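Local coordinates for protein diaminopimelate decarboxylase (Phaeodactylum tricornutum, PDB 7JPJ) that probably catalyses the pyridoxal 5'-phosphate-dependent decarboxylation of diaminopimelate, the closing step of lysine biosynthesis, working as a dimer, at residues 224-230 / 270-274; 119-123 / 142-146; 110-115 / 130-135. One frame throughout, in Å; residues are numbered along the deposited sequence.

Overall arrangement
All three contacts belong to the pyridoxal-binding alpha/beta-barrel domain. Contact 2 pairs two neighbouring barrel strands, and contact 3 packs together the helices 110-116 and 125-134 outside them; their centres lie about 12 Å apart. Phe131 ties the two together, its CD1 packing 3.4 Å from CD2 of Leu120. Contact 1, centred about 16 Å from contact 2 and about 24 Å from contact 3, touches neither and joins the loops 224-230 and 270-274 that enter two later strands. Contact 2 comes nearest the chemistry: the Arg145 side chain is about 7 Å from that of Lys60, the predicted cofactor lysine, and about 12 Å from the bound D-lysine. Contacts 1 and 3 lie away from these sites.

Contact 1 (224-230 / 270-274); sequences CKVFPTV and EGREL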
ATOM      1  N   CYS A 224     -30.314  18.663  -9.788  1.00 26.68           N
ATOM      2  CA  CYS A 224     -31.562  18.078  -9.314  1.00 25.68           C
ATOM      3  C   CYS A 224     -32.783  18.660 -10.014  1.00 25.81           C
ATOM      4  O   CYS A 224     -33.851  18.040  -9.982  1.00 25.30           O
ATOM      5  CB  CYS A 224     -31.697  18.262  -7.803  1.00 24.80           C
ATOM      6  SG  CYS A 224     -30.424  17.423  -6.834  1.00 24.41           S
ATOM      7  N   LYS A 225     -32.659  19.829 -10.638  1.00 23.28           N
ATOM      8  CA  LYS A 225     -33.765  20.383 -11.405  1.00 24.68           C
ATOM      9  C   LYS A 225     -33.818  19.845 -12.829  1.00 24.99           C
ATOM     10  O   LYS A 225     -34.803  20.091 -13.532  1.00 26.15           O
ATOM     11  CB  LYS A 225     -33.692  21.917 -11.425  1.00 26.07           C
ATOM     12  CG  LYS A 225     -32.804  22.497 -12.508  1.00 26.75           C
ATOM     13  CD  LYS A 225     -32.748  24.017 -12.425  1.00 28.38           C
ATOM     14  CE  LYS A 225     -34.118  24.641 -12.651  1.00 29.91           C
ATOM     15  NZ  LYS A 225     -34.072  26.127 -12.537  1.00 31.74           N
ATOM     16  N   VAL A 226     -32.789  19.116 -13.265  1.00 25.44           N
ATOM     17  CA  VAL A 226     -32.845  18.461 -14.568  1.00 25.77           C
ATOM     18  C   VAL A 226     -33.792  17.267 -14.518  1.00 25.15           C
ATOM     19  O   VAL A 226     -34.571  17.034 -15.450  1.00 25.32           O
ATOM     20  CB  VAL A 226     -31.430  18.051 -15.018  1.00 26.27           C
ATOM     21  CG1 VAL A 226     -31.493  17.108 -16.215  1.00 26.42           C
ATOM     22  CG2 VAL A 226     -30.602  19.286 -15.342  1.00 27.13           C
ATOM     23  N   PHE A 227     -33.750  16.503 -13.431  1.00 24.84           N
ATOM     24  CA  PHE A 227     -34.647  15.368 -13.239  1.00 24.36           C
ATOM     25  C   PHE A 227     -35.637  15.683 -12.125  1.00 23.72           C
ATOM     26  O   PHE A 227     -35.281  15.611 -10.938  1.00 23.10           O
ATOM     27  CB  PHE A 227     -33.846  14.105 -12.912  1.00 24.21           C
ATOM     28  CG  PHE A 227     -32.718  13.853 -13.865  1.00 24.81           C
ATOM     29  CD1 PHE A 227     -32.961  13.305 -15.116  1.00 25.24           C
ATOM     30  CD2 PHE A 227     -31.416  14.183 -13.524  1.00 24.98           C
ATOM     31  CE1 PHE A 227     -31.929  13.077 -16.006  1.00 25.70           C
ATOM     32  CE2 PHE A 227     -30.376  13.958 -14.411  1.00 25.71           C
ATOM     33  CZ  PHE A 227     -30.634  13.404 -15.655  1.00 25.88           C
ATOM     34  N   PRO A 228     -36.883  16.043 -12.448  1.00 23.66           N
ATOM     35  CA  PRO A 228     -37.828  16.462 -11.399  1.00 24.10           C
ATOM     36  C   PRO A 228     -38.195  15.358 -10.422  1.00 23.54           C
ATOM     37  O   PRO A 228     -38.742  15.662  -9.355  1.00 23.73           O
ATOM     38  CB  PRO A 228     -39.056  16.928 -12.194  1.00 25.75           C
ATOM     39  CG  PRO A 228     -38.558  17.155 -13.599  1.00 26.15           C
ATOM     40  CD  PRO A 228     -37.463  16.159 -13.796  1.00 24.89           C
ATOM     41  N   THR A 229     -37.906  14.097 -10.744  1.00 24.69           N
ATOM     42  CA  THR A 229     -38.222  12.987  -9.855  1.00 24.38           C
ATOM     43  C   THR A 229     -37.224  12.826  -8.713  1.00 23.61           C
ATOM     44  O   THR A 229     -37.454  11.990  -7.832  1.00 23.18           O
ATOM     45  CB  THR A 229     -38.292  11.684 -10.653  1.00 24.91           C
ATOM     46  OG1 THR A 229     -37.145  11.585 -11.509  1.00 25.32           O
ATOM     47  CG2 THR A 229     -39.559  11.643 -11.498  1.00 25.83           C
ATOM     48  N   VAL A 230     -36.132  13.595  -8.704  1.00 23.69           N
ATOM     49  CA  VAL A 230     -35.123  13.462  -7.658  1.00 22.99           C
ATOM     50  C   VAL A 230     -35.682  13.970  -6.336  1.00 22.30           C
ATOM     51  O   VAL A 230     -36.278  15.053  -6.266  1.00 22.72           O
ATOM     52  CB  VAL A 230     -33.840  14.215  -8.045  1.00 23.10           C
ATOM     53  CG1 VAL A 230     -32.862  14.241  -6.876  1.00 22.38           C
ATOM     54  CG2 VAL A 230     -33.195  13.581  -9.264  1.00 23.71           C
ATOM     55  N   GLU A 270     -37.700  26.142  -6.590  1.00 29.15           N
ATOM     56  CA  GLU A 270     -38.238  24.977  -7.279  1.00 27.98           C
ATOM     57  C   GLU A 270     -39.447  24.347  -6.601  1.00 27.55           C
ATOM     58  O   GLU A 270     -40.151  23.564  -7.250  1.00 27.37           O
ATOM     59  CB  GLU A 270     -37.157  23.895  -7.436  1.00 27.38           C
ATOM     60  CG  GLU A 270     -35.847  24.405  -8.011  1.00 27.65           C
ATOM     61  CD  GLU A 270     -35.983  24.876  -9.442  1.00 28.18           C
ATOM     62  OE1 GLU A 270     -35.249  25.808  -9.838  1.00 28.84           O
ATOM     63  OE2 GLU A 270     -36.825  24.314 -10.172  1.00 28.59           O
ATOM     64  N   GLY A 271     -39.706  24.652  -5.333  1.00 28.13           N
ATOM     65  CA  GLY A 271     -40.848  24.082  -4.644  1.00 27.59           C
ATOM     66  C   GLY A 271     -40.684  22.645  -4.212  1.00 26.73           C
ATOM     67  O   GLY A 271     -41.682  21.988  -3.902  1.00 26.71           O
ATOM     68  N   ARG A 272     -39.458  22.133  -4.175  1.00 24.62           N
ATOM     69  CA  ARG A 272     -39.189  20.751  -3.801  1.00 24.05           C
ATOM     70  C   ARG A 272     -38.273  20.723  -2.586  1.00 23.34           C
ATOM     71  O   ARG A 272     -37.209  21.349  -2.590  1.00 23.02           O
ATOM     72  CB  ARG A 272     -38.555  19.982  -4.964  1.00 24.01           C
ATOM     73  CG  ARG A 272     -39.513  19.688  -6.107  1.00 24.89           C
ATOM     74  CD  ARG A 272     -38.773  19.546  -7.430  1.00 25.21           C
ATOM     75  NE  ARG A 272     -37.643  18.629  -7.330  1.00 24.62           N
ATOM     76  CZ  ARG A 272     -36.681  18.529  -8.241  1.00 24.80           C
ATOM     77  NH1 ARG A 272     -36.709  19.296  -9.323  1.00 25.61           N
ATOM     78  NH2 ARG A 272     -35.688  17.666  -8.069  1.00 24.29           N
ATOM     79  N   GLU A 273     -38.690  19.998  -1.551  1.00 23.93           N
ATOM     80  CA  GLU A 273     -37.913  19.853  -0.326  1.00 23.85           C
ATOM     81  C   GLU A 273     -37.144  18.538  -0.404  1.00 23.27           C
ATOM     82  O   GLU A 273     -37.742  17.457  -0.362  1.00 23.04           O
ATOM     83  CB  GLU A 273     -38.829  19.907   0.896  1.00 23.95           C
ATOM     84  CG  GLU A 273     -39.636  21.198   0.982  1.00 24.55           C
ATOM     85  CD  GLU A 273     -40.544  21.258   2.199  1.00 24.66           C
ATOM     86  OE1 GLU A 273     -40.506  20.320   3.025  1.00 24.36           O
ATOM     87  OE2 GLU A 273     -41.296  22.249   2.329  1.00 25.15           O
ATOM     88  N   LEU A 274     -35.823  18.632  -0.521  1.00 22.74           N
ATOM     89  CA  LEU A 274     -34.981  17.484  -0.833  1.00 22.29           C
ATOM     90  C   LEU A 274     -34.331  16.919   0.421  1.00 21.91           C
ATOM     91  O   LEU A 274     -33.886  17.665   1.298  1.00 21.92           O
ATOM     92  CB  LEU A 274     -33.889  17.865  -1.837  1.00 22.22           C
ATOM     93  CG  LEU A 274     -34.306  18.312  -3.240  1.00 22.64           C
ATOM     94  CD1 LEU A 274     -33.078  18.669  -4.059  1.00 22.68           C
ATOM     95  CD2 LEU A 274     -35.126  17.241  -3.937  1.00 22.76           C
TER
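In the alpha/beta barrel, two helix-to-strand loops are joined by Arg272, whose guanidinium reaches from 270-274 to the backbone carbonyls of 224-230. These loops enter strands 232-234 and 275-278. A bend in the arginine chain at chi3 (50°) accompanies its reach to Cys224, where Arg272 NH2 donates to the carbonyl O at 2.7 Å. The acceptor lies almost in the guanidinium plane, although the donor stands above the plane of the carbonyl. NH1 adds a weak bond to the same oxygen. Arg272 NH2 also donates to Val230 O at 3.2 Å, so one nitrogen links Cys224, ahead of the type I turn Phe227-Val230, to the last residue of the turn. Over one guanidinium face sits Pro228 O, 3.6 Å above the plane.

At the outer end, Lys225 and Glu270 cross at about a right angle and form a salt bridge, NZ to OE1 3.0 Å, on the syn side of the carboxylate but tilted from its plane. The inner end is mostly apolar and is backed by Phe266 of helix 252-270. There Leu274 divides its branches: CD1 packs 4.0 Å from Cys224 CB, while CD2 lies 3.4 Å from Val230 O.

Contact 2 (119-123 / 142-146); sequences KLNAC and VGVRV
Leu120, Asn121 and Ala122 run beside Val142, Gly143 and Val144 as parallel neighbours in the alpha/beta barrel, the two strands of a beta-alpha-beta unit connected through helix 125-134. The short strand axes are inclined by 33°. Three backbone bonds join them: Gly143 N gives to Leu120 O, Ala122 N to Gly143 O at 2.6 Å, and Arg145 N to Ala122 O at 2.9 Å. The last is nearly straight, at 170° about the hydrogen.

Packing is closest where Asn121 faces Gly143, their CA atoms 3.9 Å apart. With its CG beside the backbone N (chi1 -69°), Asn121 lays OD1 over the bare CA of Gly143 at 3.3 Å, on the side where a beta carbon would project. Arg199 NE donates to this same OD1, and ND2 has a weak bond to Ser102 OG. On the other face Ala122 CB rests against Gly143 O, and Val142 CG2 approaches Leu120 O at 3.3 Å. Leu120, Ala122 and Val142 there meet Leu128 or Phe131 of the connecting helix.

The ends are looser. Across the strands Cys123 SG meets the CB of Arg145, at 4.1 Å, and beyond it the extended arginine chain leads away from strand 119-122, past His201 and Phe174. At the start, the end of the partly exposed Lys119 side chain leads away from the partner strand, and NZ makes a weak bond to Glu97 O.

The two faces thus differ chemically: an apolar one packed largely against the connecting helix, and one that carries the Asn121 amide and the base of the Arg145 side chain. By pinning the main chain of Arg145, the pairing probably helps to hold that side chain close to Lys60, the predicted cofactor-bearing lysine.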
ATOM      1  N   LYS A 119     -29.517   0.370  -3.056  1.00 21.97           N
ATOM      2  CA  LYS A 119     -29.684   1.512  -3.944  1.00 21.52           C
ATOM      3  C   LYS A 119     -28.398   1.751  -4.726  1.00 20.73           C
ATOM      4  O   LYS A 119     -27.312   1.817  -4.142  1.00 20.31           O
ATOM      5  CB  LYS A 119     -30.060   2.757  -3.141  1.00 21.84           C
ATOM      6  CG  LYS A 119     -31.266   2.565  -2.230  1.00 22.93           C
ATOM      7  CD  LYS A 119     -31.666   3.867  -1.565  1.00 23.55           C
ATOM      8  CE  LYS A 119     -32.959   3.717  -0.778  1.00 24.90           C
ATOM      9  NZ  LYS A 119     -32.811   2.803   0.386  1.00 25.30           N
ATOM     10  N   LEU A 120     -28.519   1.877  -6.044  1.00 21.02           N
ATOM     11  CA  LEU A 120     -27.367   2.050  -6.917  1.00 20.73           C
ATOM     12  C   LEU A 120     -27.263   3.498  -7.376  1.00 20.78           C
ATOM     13  O   LEU A 120     -28.250   4.086  -7.830  1.00 21.31           O
ATOM     14  CB  LEU A 120     -27.454   1.126  -8.133  1.00 21.27           C
ATOM     15  CG  LEU A 120     -26.367   1.367  -9.185  1.00 21.22           C
ATOM     16  CD1 LEU A 120     -24.991   1.030  -8.624  1.00 20.93           C
ATOM     17  CD2 LEU A 120     -26.640   0.580 -10.455  1.00 22.04           C
ATOM     18  N   ASN A 121     -26.066   4.066  -7.255  1.00 21.03           N
ATOM     19  CA  ASN A 121     -25.745   5.361  -7.842  1.00 21.96           C
ATOM     20  C   ASN A 121     -24.916   5.102  -9.094  1.00 22.19           C
ATOM     21  O   ASN A 121     -23.756   4.689  -9.003  1.00 22.01           O
ATOM     22  CB  ASN A 121     -24.987   6.245  -6.853  1.00 22.42           C
ATOM     23  CG  ASN A 121     -25.853   6.704  -5.694  1.00 22.64           C
ATOM     24  OD1 ASN A 121     -27.081   6.740  -5.794  1.00 22.78           O
ATOM     25  ND2 ASN A 121     -25.216   7.056  -4.582  1.00 22.84           N
ATOM     26  N   ALA A 122     -25.519   5.325 -10.260  1.00 22.03           N
ATOM     27  CA  ALA A 122     -24.823   5.127 -11.525  1.00 22.46           C
ATOM     28  C   ALA A 122     -23.694   6.142 -11.656  1.00 23.77           C
ATOM     29  O   ALA A 122     -23.923   7.353 -11.559  1.00 25.19           O
ATOM     30  CB  ALA A 122     -25.800   5.251 -12.691  1.00 23.16           C
ATOM     31  N   CYS A 123     -22.475   5.655 -11.878  1.00 23.91           N
ATOM     32  CA  CYS A 123     -21.296   6.507 -11.891  1.00 26.33           C
ATOM     33  C   CYS A 123     -20.717   6.725 -13.282  1.00 28.54           C
ATOM     34  O   CYS A 123     -19.735   7.461 -13.417  1.00 31.39           O
ATOM     35  CB  CYS A 123     -20.222   5.924 -10.966  1.00 25.80           C
ATOM     36  SG  CYS A 123     -20.705   5.917  -9.216  1.00 23.84           S
ATOM     37  N   VAL A 142     -33.029   4.814  -9.493  1.00 24.91           N
ATOM     38  CA  VAL A 142     -31.577   4.708  -9.514  1.00 23.66           C
ATOM     39  C   VAL A 142     -31.005   6.071  -9.169  1.00 23.62           C
ATOM     40  O   VAL A 142     -31.649   7.102  -9.379  1.00 24.66           O
ATOM     41  CB  VAL A 142     -31.074   4.197 -10.890  1.00 23.65           C
ATOM     42  CG1 VAL A 142     -31.182   5.293 -11.945  1.00 24.55           C
ATOM     43  CG2 VAL A 142     -29.649   3.671 -10.790  1.00 22.50           C
ATOM     44  N   GLY A 143     -29.795   6.073  -8.609  1.00 22.93           N
ATOM     45  CA  GLY A 143     -29.062   7.292  -8.363  1.00 23.38           C
ATOM     46  C   GLY A 143     -28.085   7.580  -9.489  1.00 23.84           C
ATOM     47  O   GLY A 143     -27.699   6.691 -10.244  1.00 23.21           O
ATOM     48  N   VAL A 144     -27.695   8.848  -9.598  1.00 21.70           N
ATOM     49  CA  VAL A 144     -26.790   9.316 -10.644  1.00 22.19           C
ATOM     50  C   VAL A 144     -25.719  10.186  -9.999  1.00 22.53           C
ATOM     51  O   VAL A 144     -26.035  11.234  -9.423  1.00 23.51           O
ATOM     52  CB  VAL A 144     -27.530  10.108 -11.737  1.00 23.66           C
ATOM     53  CG1 VAL A 144     -26.574  10.502 -12.847  1.00 24.37           C
ATOM     54  CG2 VAL A 144     -28.686   9.294 -12.297  1.00 23.66           C
ATOM     55  N   ARG A 145     -24.459   9.765 -10.103  1.00 20.97           N
ATOM     56  CA  ARG A 145     -23.345  10.583  -9.642  1.00 23.90           C
ATOM     57  C   ARG A 145     -22.849  11.466 -10.779  1.00 27.71           C
ATOM     58  O   ARG A 145     -22.568  10.977 -11.878  1.00 27.35           O
ATOM     59  CB  ARG A 145     -22.194   9.731  -9.104  1.00 22.50           C
ATOM     60  CG  ARG A 145     -20.965  10.578  -8.789  1.00 25.86           C
ATOM     61  CD  ARG A 145     -19.982   9.903  -7.851  1.00 23.83           C
ATOM     62  NE  ARG A 145     -18.804  10.744  -7.642  1.00 27.29           N
ATOM     63  CZ  ARG A 145     -17.852  10.498  -6.749  1.00 26.10           C
ATOM     64  NH1 ARG A 145     -17.931   9.427  -5.970  1.00 22.07           N
ATOM     65  NH2 ARG A 145     -16.818  11.322  -6.634  1.00 29.09           N
ATOM     66  N   VAL A 146     -22.733  12.763 -10.509  1.00 23.79           N
ATOM     67  CA  VAL A 146     -22.377  13.755 -11.516  1.00 25.69           C
ATOM     68  C   VAL A 146     -20.988  14.300 -11.215  1.00 26.73           C
ATOM     69  O   VAL A 146     -20.660  14.590 -10.058  1.00 26.84           O
ATOM     70  CB  VAL A 146     -23.409  14.900 -11.563  1.00 27.33           C
ATOM     71  CG1 VAL A 146     -23.021  15.935 -12.610  1.00 29.65           C
ATOM     72  CG2 VAL A 146     -24.801  14.353 -11.829  1.00 26.55           C
TER

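Contact 3 (110-115 / 130-135); sequences FAALVD and RFGEHY
Tyr135 extends from the end of helix 125-134 to Val114 and Asp115 of helix 110-116. From CB, with CG beside the backbone N (chi1 -61°), the ring enters between the side chains of its own segment. CD1 lies in plane at the edge of the His134 ring, while CD2 stands 3.5 Å above the centre of the Phe131 ring. Farther out, CE2 packs 4.1 Å from Val114 CG1, and CE1 has Asp115 OD1 at 3.9 Å. CZ lies near both. The tip, OH, approaches Val114 CB and donates a hydrogen bond to Asp115 OD1 at 3.0 Å. It meets the carboxylate from above its plane, which is turned 80° from the tyrosine ring. A phenylalanine here would probably keep much of the ring packing but leave Asp115 OD1 without its hydroxyl partner.

The two helices flank strand 119-122 in sequence and belong to the outer layer of the alpha/beta barrel. Their short axes cross at -69° and approach no closer than 11.4 Å, a separation bridged by side chains. Among these, Phe131 turns its edge to Val114, with CG2 in the ring plane and CG1 3.9 Å from CE1. Phe110 comes from the other helix, its CE2 near Phe131 CD1 and its CZ 3.7 Å from Arg130 O. The guanidinium of Arg130 lies obliquely beyond CE1. Toward the more exposed side, Ala111 CB forms a CH-pi contact over one face of His134, 3.7 Å from the ring centroid.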
ATOM      1  N   PHE A 110     -24.602  -7.120  -9.978  1.00 25.04           N
ATOM      2  CA  PHE A 110     -25.248  -5.929  -9.436  1.00 25.10           C
ATOM      3  C   PHE A 110     -26.760  -6.103  -9.356  1.00 25.40           C
ATOM      4  O   PHE A 110     -27.400  -5.611  -8.418  1.00 25.23           O
ATOM      5  CB  PHE A 110     -24.888  -4.705 -10.280  1.00 25.87           C
ATOM      6  CG  PHE A 110     -25.600  -4.649 -11.601  1.00 26.41           C
ATOM      7  CD1 PHE A 110     -25.106  -5.339 -12.696  1.00 26.92           C
ATOM      8  CD2 PHE A 110     -26.765  -3.910 -11.752  1.00 26.77           C
ATOM      9  CE1 PHE A 110     -25.756  -5.295 -13.913  1.00 27.80           C
ATOM     10  CE2 PHE A 110     -27.423  -3.864 -12.972  1.00 27.65           C
ATOM     11  CZ  PHE A 110     -26.916  -4.558 -14.052  1.00 28.09           C
ATOM     12  N   ALA A 111     -27.348  -6.810 -10.325  1.00 23.77           N
ATOM     13  CA  ALA A 111     -28.795  -6.999 -10.337  1.00 24.91           C
ATOM     14  C   ALA A 111     -29.263  -7.758  -9.103  1.00 24.82           C
ATOM     15  O   ALA A 111     -30.330  -7.461  -8.551  1.00 25.30           O
ATOM     16  CB  ALA A 111     -29.216  -7.732 -11.612  1.00 26.16           C
ATOM     17  N   ALA A 112     -28.480  -8.740  -8.654  1.00 24.38           N
ATOM     18  CA  ALA A 112     -28.835  -9.466  -7.439  1.00 24.29           C
ATOM     19  C   ALA A 112     -28.850  -8.537  -6.232  1.00 23.47           C
ATOM     20  O   ALA A 112     -29.742  -8.627  -5.379  1.00 23.80           O
ATOM     21  CB  ALA A 112     -27.860 -10.622  -7.217  1.00 23.86           C
ATOM     22  N   LEU A 113     -27.873  -7.631  -6.149  1.00 24.55           N
ATOM     23  CA  LEU A 113     -27.825  -6.691  -5.033  1.00 23.80           C
ATOM     24  C   LEU A 113     -28.991  -5.710  -5.082  1.00 24.40           C
ATOM     25  O   LEU A 113     -29.617  -5.432  -4.053  1.00 24.37           O
ATOM     26  CB  LEU A 113     -26.489  -5.946  -5.036  1.00 22.73           C
ATOM     27  CG  LEU A 113     -25.230  -6.818  -5.082  1.00 22.17           C
ATOM     28  CD1 LEU A 113     -23.978  -5.961  -5.181  1.00 21.25           C
ATOM     29  CD2 LEU A 113     -25.155  -7.735  -3.871  1.00 21.95           C
ATOM     30  N   VAL A 114     -29.300  -5.180  -6.270  1.00 23.40           N
ATOM     31  CA  VAL A 114     -30.398  -4.225  -6.393  1.00 24.10           C
ATOM     32  C   VAL A 114     -31.719  -4.875  -5.999  1.00 25.07           C
ATOM     33  O   VAL A 114     -32.590  -4.232  -5.400  1.00 25.40           O
ATOM     34  CB  VAL A 114     -30.450  -3.650  -7.823  1.00 24.74           C
ATOM     35  CG1 VAL A 114     -31.595  -2.655  -7.958  1.00 25.54           C
ATOM     36  CG2 VAL A 114     -29.131  -2.986  -8.178  1.00 24.02           C
ATOM     37  N   ASP A 115     -31.881  -6.164  -6.311  1.00 24.75           N
ATOM     38  CA  ASP A 115     -33.121  -6.857  -5.973  1.00 25.82           C
ATOM     39  C   ASP A 115     -33.322  -6.963  -4.467  1.00 25.33           C
ATOM     40  O   ASP A 115     -34.462  -6.926  -3.989  1.00 26.09           O
ATOM     41  CB  ASP A 115     -33.134  -8.246  -6.607  1.00 26.54           C
ATOM     42  CG  ASP A 115     -33.298  -8.196  -8.110  1.00 27.44           C
ATOM     43  OD1 ASP A 115     -33.798  -7.171  -8.621  1.00 27.87           O
ATOM     44  OD2 ASP A 115     -32.930  -9.183  -8.779  1.00 27.78           O
ATOM     45  N   ARG A 130     -26.240  -0.380 -18.520  1.00 24.09           N
ATOM     46  CA  ARG A 130     -26.358  -1.754 -18.040  1.00 25.14           C
ATOM     47  C   ARG A 130     -27.520  -1.895 -17.064  1.00 24.57           C
ATOM     48  O   ARG A 130     -28.253  -2.891 -17.096  1.00 25.63           O
ATOM     49  CB  ARG A 130     -25.046  -2.198 -17.389  1.00 26.03           C
ATOM     50  CG  ARG A 130     -23.877  -2.332 -18.360  1.00 26.73           C
ATOM     51  CD  ARG A 130     -22.597  -2.727 -17.640  1.00 27.30           C
ATOM     52  NE  ARG A 130     -22.713  -4.041 -17.015  1.00 28.40           N
ATOM     53  CZ  ARG A 130     -21.828  -4.546 -16.161  1.00 28.08           C
ATOM     54  NH1 ARG A 130     -20.752  -3.846 -15.824  1.00 27.09           N
ATOM     55  NH2 ARG A 130     -22.023  -5.752 -15.642  1.00 28.54           N
ATOM     56  N   PHE A 131     -27.707  -0.902 -16.190  1.00 24.67           N
ATOM     57  CA  PHE A 131     -28.857  -0.906 -15.293  1.00 24.67           C
ATOM     58  C   PHE A 131     -30.159  -0.804 -16.078  1.00 26.22           C
ATOM     59  O   PHE A 131     -31.118  -1.539 -15.814  1.00 27.07           O
ATOM     60  CB  PHE A 131     -28.734   0.246 -14.293  1.00 23.59           C
ATOM     61  CG  PHE A 131     -29.759   0.216 -13.196  1.00 23.58           C
ATOM     62  CD1 PHE A 131     -29.518  -0.481 -12.025  1.00 22.92           C
ATOM     63  CD2 PHE A 131     -30.958   0.896 -13.332  1.00 24.48           C
ATOM     64  CE1 PHE A 131     -30.457  -0.502 -11.010  1.00 23.16           C
ATOM     65  CE2 PHE A 131     -31.898   0.875 -12.326  1.00 24.70           C
ATOM     66  CZ  PHE A 131     -31.647   0.175 -11.162  1.00 24.04           C
ATOM     67  N   GLY A 132     -30.207   0.100 -17.059  1.00 24.80           N
ATOM     68  CA  GLY A 132     -31.424   0.273 -17.836  1.00 26.52           C
ATOM     69  C   GLY A 132     -31.745  -0.920 -18.716  1.00 28.04           C
ATOM     70  O   GLY A 132     -32.915  -1.252 -18.921  1.00 29.55           O
ATOM     71  N   GLU A 133     -30.713  -1.574 -19.260  1.00 28.17           N
ATOM     72  CA  GLU A 133     -30.930  -2.781 -20.054  1.00 29.83           C
ATOM     73  C   GLU A 133     -31.611  -3.868 -19.232  1.00 30.22           C
ATOM     74  O   GLU A 133     -32.450  -4.616 -19.748  1.00 32.20           O
ATOM     75  CB  GLU A 133     -29.600  -3.295 -20.613  1.00 29.64           C
ATOM     76  CG  GLU A 133     -29.099  -2.566 -21.854  1.00 30.41           C
ATOM     77  CD  GLU A 133     -27.725  -3.046 -22.314  1.00 30.29           C
ATOM     78  OE1 GLU A 133     -27.231  -2.528 -23.340  1.00 31.15           O
ATOM     79  OE2 GLU A 133     -27.139  -3.936 -21.657  1.00 29.58           O
ATOM     80  N   HIS A 134     -31.268  -3.967 -17.948  1.00 27.83           N
ATOM     81  CA  HIS A 134     -31.796  -5.039 -17.113  1.00 28.36           C
ATOM     82  C   HIS A 134     -33.171  -4.708 -16.546  1.00 29.06           C
ATOM     83  O   HIS A 134     -33.970  -5.620 -16.306  1.00 30.58           O
ATOM     84  CB  HIS A 134     -30.817  -5.341 -15.977  1.00 26.68           C
ATOM     85  CG  HIS A 134     -31.088  -6.634 -15.274  1.00 27.78           C
ATOM     86  ND1 HIS A 134     -31.938  -6.728 -14.194  1.00 28.39           N
ATOM     87  CD2 HIS A 134     -30.623  -7.887 -15.499  1.00 29.54           C
ATOM     88  CE1 HIS A 134     -31.985  -7.983 -13.781  1.00 31.31           C
ATOM     89  NE2 HIS A 134     -31.196  -8.706 -14.556  1.00 31.93           N
ATOM     90  N   TYR A 135     -33.465  -3.429 -16.326  1.00 28.39           N
ATOM     91  CA  TYR A 135     -34.724  -2.983 -15.741  1.00 29.09           C
ATOM     92  C   TYR A 135     -35.481  -2.078 -16.703  1.00 30.32           C
ATOM     93  O   TYR A 135     -36.029  -1.047 -16.314  1.00 30.17           O
ATOM     94  CB  TYR A 135     -34.485  -2.262 -14.418  1.00 27.35           C
ATOM     95  CG  TYR A 135     -33.831  -3.119 -13.360  1.00 26.40           C
ATOM     96  CD1 TYR A 135     -34.503  -4.200 -12.806  1.00 27.64           C
ATOM     97  CD2 TYR A 135     -32.548  -2.842 -12.908  1.00 24.56           C
ATOM     98  CE1 TYR A 135     -33.912  -4.989 -11.838  1.00 27.06           C
ATOM     99  CE2 TYR A 135     -31.948  -3.625 -11.940  1.00 23.93           C
ATOM    100  CZ  TYR A 135     -32.634  -4.699 -11.406  1.00 25.18           C
ATOM    101  OH  TYR A 135     -32.040  -5.482 -10.438  1.00 24.82           O
TER